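Local coordinates for uncharacterized protein (Bacteroides thetaiotaomicron VPI-5482, PDB 3KNY), which is of unknown function but is a two-domain member of the BT_3535-like family and probably a lipoprotein, at residues Glu44-Met49 and Lys70-Cys75; Cys130-His135 and Ile141-Thr146; Ser159-Gly164 and Pro172-Ala177. All blocks are in the same frame, centred on the assembly; numbering follows the deposited sequence.

How the contacts relate
Contacts 2 and 3 are neighbours, with centres about 9 Å apart. Contact 2 joins strands 124-134 and 140-149. Contact 3 joins strand 154-164, the third strand of that antiparallel sheet, to strand 173-175 of the larger mixed sheet. They meet through the backbone, where Lys142 N lies 2.8 Å from Tyr162 O, and through packing of Ile141 on Val161. Contact 1 is a separate helix pair. Its centre lies about 23 Å from that of contact 2 and about 31 Å from that of contact 3, across the centre of the chain. No active site or ligand pocket is known.

Contact 1: residues Glu44-Met49 and Lys70-Cys75; sequences ELWRTM and KEIYDC
Tyr73 and Trp46 meet rim to rim between helices 40-49 and 66-84. The side chain of Tyr73 can be followed outward from its helix. CG is anti to the carbonyl carbon (chi1 -70°), and this sends the ring from CB toward helix 40-49. Tyr73 CD1 comes only within 4.7 Å of Leu45 CD1, too far for a close contact. The main touch is one atom further out, where Tyr73 CE1 lies 3.4 Å from Trp46 NE1. Tyr73 CZ follows at 3.9 Å from Trp46 NE1. At the tip, Tyr73 OH sits in the plane of the indole at its edge, 3.5 Å from Trp46 NE1, but this pair is not a hydrogen bond. The ring planes stand at 70° and neither ring covers the face of the other. The rings therefore meet rim to rim, not as a stack.

The indole also reaches the neighbouring residue of helix 66-84. Trp46 CZ2 is 4.2 Å from Ile72 CG2, and this methyl lies near the indole plane. Tyr57 packs edge-to-face with Trp46, while Ile30, Ile55 and Ile97 add aliphatic neighbours. Val38 touches Tyr73. Further along helix 66-84, Ile76 is touched by Leu45, Trp46 and Met49.

Trp46 and Ile72 are buried, and both also touch Ile97 of strand 93-97. Helix 66-84 links the parallel neighbours 53-55 and 93-97. The contact thus packs helix 40-49 against the helix of a beta-alpha-beta crossover, over apolar residues of its strands.

Contact 2: residues Cys130-His135 and Ile141-Thr146; sequences CTLYTH and IKAAVT
Ile141 O is gripped by two backbone donors of the facing strand. Leu132 N is 2.8 Å from Ile141 O and meets it almost head-on. Tyr133 N is 3.2 Å from Ile141 O and lies in the carbonyl plane. Two successive residues thus face one, which is a classic beta bulge. Leu132 takes the helix-like backbone angles of the first bulge position (phi -83°, psi -27°). Beyond it the bonding resumes, with Ile141 N donating to Tyr133 O at 2.9 Å. On the other side of the bulge, Ala143 N bonds to Cys130 O at 2.8 Å and almost straight (171°). The return bond from Cys130 N to Ala143 O is weak.

These are the two strands of a beta hairpin, 124-134 and 140-149, in an antiparallel three-stranded sheet. Strand 154-164 flanks 140-149 on its other side, through backbone bonds such as Lys142 with Tyr162.

On one face, Thr131 and Lys142 form a non-hydrogen-bonded pair. The lysine chain is extended beyond CG and runs past the threonine hydroxyl. Thr131 OG1 lies 3.3 Å from Lys142 CE, so the nearest contact is with the chain. Lys142 NZ is further, at 3.8 Å from Thr131 OG1, and makes no hydrogen bond to it. The hydroxyl has a weak hydrogen bond to Glu23, and Lys142 makes a cation-pi contact with Tyr140.

The other face is largely apolar. Cys130 and Ala143 meet through their CB atoms. The methyl Leu132 CD1 comes to 4.3 Å from Ala143 CB and also borders Ile141 CG2. Ile141 CD1 approaches Tyr133 CD2 obliquely at 4.3 Å. Cys193, Leu197 and Val208, from strands 188-201 and 204-217, pack against this face.

Contact 3: residues Ser159-Gly164 and Pro172-Ala177; sequences SSVYTG and PSFSGA
Thr163 turns its hydroxyl and its methyl toward Pro172 by a single torsion. OG1 is anti to the backbone N (chi1 -171°), and CG2 stands between that N and the carbonyl carbon. The two branches then touch different parts of the proline residue. Thr163 OG1 lies 3.5 Å from Pro172 CB, while Thr163 CG2 lies 3.6 Å from Pro172 O. Thr163 CG2 also lies 4.0 Å from Ser173 N. Against the carbon Pro172 CB the hydroxyl only packs; its hydrogen bond goes to Tyr140 O.

The proline ring reaches further along. Pro172 CG sits 3.6 Å from Gly164 C, against bare backbone.

The second touch is apolar. Val161 and Phe174 both start with a carbon anti to the backbone N, and this brings Val161 CG1 to 4.3 Å from Phe174 CD2. The methyl meets the ring obliquely. Within its own segment, the Phe174 ring has Ala177 O in its plane, at the edge.

The two strands run roughly antiparallel (145°), but their axes come no closer than 6.7 Å. They are not paired as a ladder and share no hydrogen bonds, so the contact rests on side chains packing on one another and on backbone atoms. It lies at the surface. Strand 154-164 is an outermost strand of the antiparallel three-stranded sheet and bonds to strand 140-149. Strand 173-175 bonds to strand 188-201 of the mixed sheet. Thr163 and Pro172 both touch Leu197, and Val161 and Phe174 both touch Ile141, so the contact joins the two sheets beside strands 188-201 and 140-149.

Contact 1: residues Glu44-Met49 and Lys70-Cys75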
loop_
_atom_site.group_PDB
_atom_site.type_symbol
_atom_site.label_atom_id
_atom_site.label_comp_id
_atom_site.label_asym_id
_atom_site.label_seq_id
_atom_site.Cartn_x
_atom_site.Cartn_y
_atom_site.Cartn_z
ATOM N N GLU A 44 11.105 -4.236 -16.077
ATOM C CA GLU A 44 12.360 -3.778 -15.501
ATOM C C GLU A 44 12.145 -2.656 -14.489
ATOM O O GLU A 44 12.861 -2.580 -13.499
ATOM C CB GLU A 44 13.334 -3.320 -16.591
ATOM C CG GLU A 44 14.751 -3.806 -16.352
ATOM C CD GLU A 44 14.811 -5.315 -16.255
ATOM O OE1 GLU A 44 14.086 -5.976 -17.026
ATOM O OE2 GLU A 44 15.554 -5.837 -15.395
ATOM N N LEU A 45 11.169 -1.787 -14.734
ATOM C CA LEU A 45 10.873 -0.726 -13.793
ATOM C C LEU A 45 10.301 -1.360 -12.496
ATOM O O LEU A 45 10.762 -1.092 -11.377
ATOM C CB LEU A 45 9.924 0.298 -14.427
ATOM C CG LEU A 45 10.502 1.123 -15.583
ATOM C CD1 LEU A 45 9.448 2.026 -16.173
ATOM C CD2 LEU A 45 11.720 1.933 -15.157
ATOM N N TRP A 46 9.339 -2.250 -12.652
ATOM C CA TRP A 46 8.847 -2.992 -11.504
ATOM C C TRP A 46 9.966 -3.689 -10.719
ATOM O O TRP A 46 9.982 -3.637 -9.490
ATOM C CB TRP A 46 7.775 -3.982 -11.930
ATOM C CG TRP A 46 6.538 -3.274 -12.390
ATOM C CD1 TRP A 46 5.986 -3.314 -13.632
ATOM C CD2 TRP A 46 5.740 -2.367 -11.626
ATOM N NE1 TRP A 46 4.880 -2.507 -13.686
ATOM C CE2 TRP A 46 4.703 -1.912 -12.470
ATOM C CE3 TRP A 46 5.797 -1.895 -10.309
ATOM C CZ2 TRP A 46 3.716 -1.018 -12.037
ATOM C CZ3 TRP A 46 4.821 -1.000 -9.880
ATOM C CH2 TRP A 46 3.791 -0.575 -10.738
ATOM N N ARG A 47 10.905 -4.333 -11.405
ATOM C CA ARG A 47 12.036 -4.918 -10.688
ATOM C C ARG A 47 12.728 -3.858 -9.819
ATOM O O ARG A 47 13.013 -4.122 -8.653
ATOM C CB ARG A 47 13.064 -5.567 -11.630
ATOM C CG ARG A 47 14.224 -6.253 -10.859
ATOM C CD ARG A 47 15.474 -6.444 -11.694
ATOM N NE ARG A 47 15.134 -7.025 -12.979
ATOM C CZ ARG A 47 14.775 -8.292 -13.160
ATOM N NH1 ARG A 47 14.715 -9.140 -12.131
ATOM N NH2 ARG A 47 14.471 -8.714 -14.384
ATOM N N THR A 48 13.011 -2.683 -10.388
ATOM C CA THR A 48 13.649 -1.586 -9.628
ATOM C C THR A 48 12.788 -1.172 -8.421
ATOM O O THR A 48 13.265 -0.970 -7.302
ATOM C CB THR A 48 13.862 -0.331 -10.516
ATOM O OG1 THR A 48 14.848 -0.611 -11.509
ATOM C CG2 THR A 48 14.294 0.899 -9.668
HETATM N N MSE A 49 11.502 -1.066 -8.706
HETATM C CA MSE A 49 10.491 -0.619 -7.782
HETATM C C MSE A 49 10.370 -1.627 -6.639
HETATM O O MSE A 49 10.236 -1.243 -5.481
HETATM C CB MSE A 49 9.179 -0.494 -8.572
HETATM C CG MSE A 49 8.280 0.578 -8.118
HETATM SE SE MSE A 49 8.863 2.418 -8.408
HETATM C CE MSE A 49 7.348 2.997 -7.320
ATOM N N LYS A 70 -0.103 5.465 -19.080
ATOM C CA LYS A 70 0.862 6.554 -19.108
ATOM C C LYS A 70 1.040 7.068 -17.690
ATOM O O LYS A 70 2.165 7.192 -17.207
ATOM C CB LYS A 70 0.418 7.692 -20.022
ATOM C CG LYS A 70 1.536 8.687 -20.290
ATOM C CD LYS A 70 1.121 9.789 -21.255
ATOM C CE LYS A 70 2.332 10.418 -21.935
ATOM N NZ LYS A 70 3.432 10.673 -20.963
ATOM N N GLU A 71 -0.077 7.337 -17.016
ATOM C CA GLU A 71 -0.042 7.787 -15.626
ATOM C C GLU A 71 0.813 6.839 -14.759
ATOM O O GLU A 71 1.835 7.255 -14.178
ATOM C CB GLU A 71 -1.469 7.927 -15.056
ATOM C CG GLU A 71 -2.174 9.230 -15.458
ATOM C CD GLU A 71 -3.660 9.256 -15.122
ATOM O OE1 GLU A 71 -4.131 8.401 -14.343
ATOM O OE2 GLU A 71 -4.365 10.146 -15.649
ATOM N N ILE A 72 0.409 5.567 -14.713
ATOM C CA ILE A 72 1.090 4.581 -13.890
ATOM C C ILE A 72 2.585 4.528 -14.212
ATOM O O ILE A 72 3.423 4.566 -13.311
ATOM C CB ILE A 72 0.462 3.171 -14.002
ATOM C CG1 ILE A 72 -1.010 3.197 -13.575
ATOM C CG2 ILE A 72 1.218 2.188 -13.121
ATOM C CD1 ILE A 72 -1.656 1.838 -13.507
ATOM N N TYR A 73 2.937 4.480 -15.487
ATOM C CA TYR A 73 4.339 4.289 -15.839
ATOM C C TYR A 73 5.134 5.593 -15.740
ATOM O O TYR A 73 6.287 5.577 -15.323
ATOM C CB TYR A 73 4.478 3.513 -17.178
ATOM C CG TYR A 73 4.044 2.030 -17.023
ATOM C CD1 TYR A 73 4.814 1.130 -16.266
ATOM C CD2 TYR A 73 2.853 1.537 -17.601
ATOM C CE1 TYR A 73 4.418 -0.206 -16.094
ATOM C CE2 TYR A 73 2.456 0.187 -17.434
ATOM C CZ TYR A 73 3.247 -0.668 -16.678
ATOM O OH TYR A 73 2.877 -1.986 -16.517
ATOM N N ASP A 74 4.509 6.723 -16.060
ATOM C CA ASP A 74 5.157 8.021 -15.845
ATOM C C ASP A 74 5.577 8.141 -14.387
ATOM O O ASP A 74 6.662 8.620 -14.067
ATOM C CB ASP A 74 4.210 9.182 -16.168
ATOM C CG ASP A 74 4.201 9.552 -17.645
ATOM O OD1 ASP A 74 4.948 8.935 -18.431
ATOM O OD2 ASP A 74 3.447 10.477 -18.016
ATOM N N CYS A 75 4.696 7.676 -13.514
ATOM C CA CYS A 75 4.907 7.729 -12.090
ATOM C C CYS A 75 6.061 6.838 -11.629
ATOM O O CYS A 75 7.003 7.302 -10.976
ATOM C CB CYS A 75 3.606 7.317 -11.418
ATOM S SG CYS A 75 3.745 7.249 -9.662
#

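Contact 2: residues Cys130-His135 and Ile141-Thr146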
loop_
_atom_site.group_PDB
_atom_site.type_symbol
_atom_site.label_atom_id
_atom_site.label_comp_id
_atom_site.label_asym_id
_atom_site.label_seq_id
_atom_site.Cartn_x
_atom_site.Cartn_y
_atom_site.Cartn_z
ATOM N N CYS A 130 -5.961 0.477 1.277
ATOM C CA CYS A 130 -4.627 0.011 1.531
ATOM C C CYS A 130 -4.546 -0.819 2.809
ATOM O O CYS A 130 -4.994 -0.373 3.848
ATOM C CB CYS A 130 -3.859 1.286 1.725
ATOM S SG CYS A 130 -2.327 0.909 1.788
ATOM N N THR A 131 -4.000 -2.022 2.764
ATOM C CA THR A 131 -3.950 -2.821 3.980
ATOM C C THR A 131 -2.610 -2.592 4.590
ATOM O O THR A 131 -1.608 -2.997 4.022
ATOM C CB THR A 131 -4.167 -4.292 3.723
ATOM O OG1 THR A 131 -5.492 -4.456 3.226
ATOM C CG2 THR A 131 -4.011 -5.091 5.006
ATOM N N LEU A 132 -2.596 -1.941 5.747
ATOM C CA LEU A 132 -1.347 -1.553 6.383
ATOM C C LEU A 132 -0.758 -2.684 7.179
ATOM O O LEU A 132 0.455 -2.729 7.347
ATOM C CB LEU A 132 -1.533 -0.349 7.290
ATOM C CG LEU A 132 -1.813 0.975 6.593
ATOM C CD1 LEU A 132 -2.017 2.054 7.659
ATOM C CD2 LEU A 132 -0.665 1.322 5.631
ATOM N N TYR A 133 -1.601 -3.592 7.667
ATOM C CA TYR A 133 -1.125 -4.646 8.548
ATOM C C TYR A 133 -2.143 -5.752 8.664
ATOM O O TYR A 133 -3.339 -5.492 8.616
ATOM C CB TYR A 133 -0.786 -4.078 9.930
ATOM C CG TYR A 133 -0.554 -5.126 10.989
ATOM C CD1 TYR A 133 0.626 -5.814 11.053
ATOM C CD2 TYR A 133 -1.539 -5.440 11.917
ATOM C CE1 TYR A 133 0.842 -6.787 12.020
ATOM C CE2 TYR A 133 -1.335 -6.404 12.885
ATOM C CZ TYR A 133 -0.140 -7.076 12.925
ATOM O OH TYR A 133 0.074 -8.041 13.864
ATOM N N THR A 134 -1.659 -6.991 8.785
ATOM C CA THR A 134 -2.539 -8.163 8.971
ATOM C C THR A 134 -1.918 -9.089 9.969
ATOM O O THR A 134 -0.829 -9.564 9.757
ATOM C CB THR A 134 -2.760 -8.962 7.680
ATOM O OG1 THR A 134 -3.280 -8.090 6.668
ATOM C CG2 THR A 134 -3.735 -10.046 7.937
ATOM N N HIS A 135 -2.594 -9.325 11.079
ATOM C CA HIS A 135 -2.048 -10.211 12.089
ATOM C C HIS A 135 -2.214 -11.646 11.581
ATOM O O HIS A 135 -3.163 -11.947 10.836
ATOM C CB HIS A 135 -2.749 -10.017 13.440
ATOM C CG HIS A 135 -2.052 -10.692 14.579
ATOM N ND1 HIS A 135 -2.140 -12.050 14.806
ATOM C CD2 HIS A 135 -1.258 -10.199 15.557
ATOM C CE1 HIS A 135 -1.413 -12.368 15.859
ATOM N NE2 HIS A 135 -0.865 -11.263 16.336
ATOM N N ILE A 141 -5.365 -3.845 9.953
ATOM C CA ILE A 141 -5.567 -2.397 9.943
ATOM C C ILE A 141 -5.516 -1.954 8.494
ATOM O O ILE A 141 -4.506 -2.179 7.805
ATOM C CB ILE A 141 -4.470 -1.627 10.682
ATOM C CG1 ILE A 141 -4.398 -2.031 12.160
ATOM C CG2 ILE A 141 -4.702 -0.130 10.520
ATOM C CD1 ILE A 141 -3.109 -1.509 12.848
ATOM N N LYS A 142 -6.597 -1.335 8.031
ATOM C CA LYS A 142 -6.661 -0.805 6.677
ATOM C C LYS A 142 -6.826 0.712 6.651
ATOM O O LYS A 142 -7.383 1.291 7.587
ATOM C CB LYS A 142 -7.843 -1.435 5.950
ATOM C CG LYS A 142 -7.612 -2.890 5.660
ATOM C CD LYS A 142 -8.718 -3.492 4.840
ATOM C CE LYS A 142 -8.479 -4.987 4.639
ATOM N NZ LYS A 142 -9.194 -5.456 3.421
ATOM N N ALA A 143 -6.373 1.334 5.564
ATOM C CA ALA A 143 -6.537 2.775 5.314
ATOM C C ALA A 143 -7.388 2.941 4.052
ATOM O O ALA A 143 -7.246 2.163 3.102
ATOM C CB ALA A 143 -5.168 3.465 5.148
ATOM N N ALA A 144 -8.306 3.909 4.065
ATOM C CA ALA A 144 -9.109 4.293 2.882
ATOM C C ALA A 144 -9.001 5.817 2.712
ATOM O O ALA A 144 -8.905 6.534 3.666
ATOM C CB ALA A 144 -10.530 3.882 3.046
ATOM N N VAL A 145 -9.043 6.307 1.491
ATOM C CA VAL A 145 -8.764 7.714 1.196
ATOM C C VAL A 145 -9.648 8.129 0.058
ATOM O O VAL A 145 -9.766 7.400 -0.923
ATOM C CB VAL A 145 -7.317 7.910 0.696
ATOM C CG1 VAL A 145 -7.092 9.329 0.327
ATOM C CG2 VAL A 145 -6.331 7.499 1.764
ATOM N N THR A 146 -10.256 9.301 0.169
ATOM C CA THR A 146 -11.033 9.856 -0.929
ATOM C C THR A 146 -10.320 11.088 -1.386
ATOM O O THR A 146 -9.891 11.875 -0.563
ATOM C CB THR A 146 -12.443 10.191 -0.498
ATOM O OG1 THR A 146 -13.125 8.964 -0.234
ATOM C CG2 THR A 146 -13.177 10.930 -1.597
#

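Contact 3: residues Ser159-Gly164 and Pro172-Ala177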
loop_
_atom_site.group_PDB
_atom_site.type_symbol
_atom_site.label_atom_id
_atom_site.label_comp_id
_atom_site.label_asym_id
_atom_site.label_seq_id
_atom_site.Cartn_x
_atom_site.Cartn_y
_atom_site.Cartn_z
ATOM N N SER A 159 -10.208 10.665 4.804
ATOM C CA SER A 159 -9.187 9.681 5.117
ATOM C C SER A 159 -9.630 8.853 6.301
ATOM O O SER A 159 -10.137 9.423 7.244
ATOM C CB SER A 159 -7.929 10.432 5.480
ATOM O OG SER A 159 -6.998 9.588 6.116
ATOM N N SER A 160 -9.463 7.524 6.251
ATOM C CA SER A 160 -9.904 6.642 7.330
ATOM C C SER A 160 -8.968 5.520 7.587
ATOM O O SER A 160 -8.324 5.022 6.669
ATOM C CB SER A 160 -11.238 6.007 7.016
ATOM O OG SER A 160 -12.154 6.989 6.611
ATOM N N VAL A 161 -8.930 5.101 8.847
ATOM C CA VAL A 161 -8.188 3.936 9.263
ATOM C C VAL A 161 -9.186 3.092 9.964
ATOM O O VAL A 161 -9.932 3.575 10.781
ATOM C CB VAL A 161 -7.057 4.261 10.195
ATOM C CG1 VAL A 161 -6.439 2.978 10.692
ATOM C CG2 VAL A 161 -6.012 5.091 9.451
ATOM N N TYR A 162 -9.263 1.837 9.595
ATOM C CA TYR A 162 -10.214 0.950 10.248
ATOM C C TYR A 162 -9.653 -0.442 10.423
ATOM O O TYR A 162 -8.635 -0.835 9.817
ATOM C CB TYR A 162 -11.525 0.901 9.490
ATOM C CG TYR A 162 -11.382 0.446 8.081
ATOM C CD1 TYR A 162 -10.969 1.315 7.089
ATOM C CD2 TYR A 162 -11.690 -0.849 7.724
ATOM C CE1 TYR A 162 -10.857 0.894 5.775
ATOM C CE2 TYR A 162 -11.582 -1.279 6.422
ATOM C CZ TYR A 162 -11.161 -0.411 5.455
ATOM O OH TYR A 162 -11.058 -0.860 4.163
ATOM N N THR A 163 -10.353 -1.185 11.257
ATOM C CA THR A 163 -9.891 -2.460 11.675
ATOM C C THR A 163 -11.022 -3.453 11.527
ATOM O O THR A 163 -12.164 -3.084 11.370
ATOM C CB THR A 163 -9.377 -2.335 13.100
ATOM O OG1 THR A 163 -8.718 -3.536 13.468
ATOM C CG2 THR A 163 -10.512 -2.051 14.068
ATOM N N GLY A 164 -10.690 -4.728 11.548
ATOM C CA GLY A 164 -11.674 -5.791 11.391
ATOM C C GLY A 164 -10.967 -7.132 11.329
ATOM O O GLY A 164 -9.743 -7.227 11.537
ATOM N N PRO A 172 -11.679 -6.524 17.072
ATOM C CA PRO A 172 -10.496 -5.694 17.053
ATOM C C PRO A 172 -10.829 -4.215 17.232
ATOM O O PRO A 172 -11.891 -3.758 16.890
ATOM C CB PRO A 172 -9.888 -5.973 15.683
ATOM C CG PRO A 172 -10.980 -6.522 14.864
ATOM C CD PRO A 172 -11.986 -7.125 15.769
ATOM N N SER A 173 -9.849 -3.491 17.706
ATOM C CA SER A 173 -9.953 -2.132 18.137
ATOM C C SER A 173 -8.624 -1.441 17.832
ATOM O O SER A 173 -7.555 -2.002 18.096
ATOM C CB SER A 173 -10.108 -2.175 19.637
ATOM O OG SER A 173 -10.745 -1.017 20.050
ATOM N N PHE A 174 -8.650 -0.240 17.287
ATOM C CA PHE A 174 -7.391 0.479 17.049
ATOM C C PHE A 174 -7.465 1.808 17.742
ATOM O O PHE A 174 -8.388 2.571 17.523
ATOM C CB PHE A 174 -7.128 0.714 15.578
ATOM C CG PHE A 174 -5.841 1.457 15.293
ATOM C CD1 PHE A 174 -4.615 0.799 15.313
ATOM C CD2 PHE A 174 -5.851 2.805 14.956
ATOM C CE1 PHE A 174 -3.437 1.487 15.035
ATOM C CE2 PHE A 174 -4.675 3.483 14.658
ATOM C CZ PHE A 174 -3.472 2.823 14.696
ATOM N N SER A 175 -6.479 2.073 18.576
ATOM C CA SER A 175 -6.339 3.344 19.196
ATOM C C SER A 175 -4.954 3.956 18.833
ATOM O O SER A 175 -3.949 3.294 18.919
ATOM C CB SER A 175 -6.522 3.145 20.681
ATOM O OG SER A 175 -5.830 4.118 21.407
ATOM N N GLY A 176 -4.916 5.219 18.408
ATOM C CA GLY A 176 -3.643 5.915 18.164
ATOM C C GLY A 176 -3.748 6.878 17.010
ATOM O O GLY A 176 -4.821 7.390 16.742
ATOM N N ALA A 177 -2.645 7.093 16.307
ATOM C CA ALA A 177 -2.567 8.128 15.258
ATOM C C ALA A 177 -2.497 7.531 13.840
ATOM O O ALA A 177 -2.191 6.373 13.644
ATOM C CB ALA A 177 -1.357 9.042 15.487
#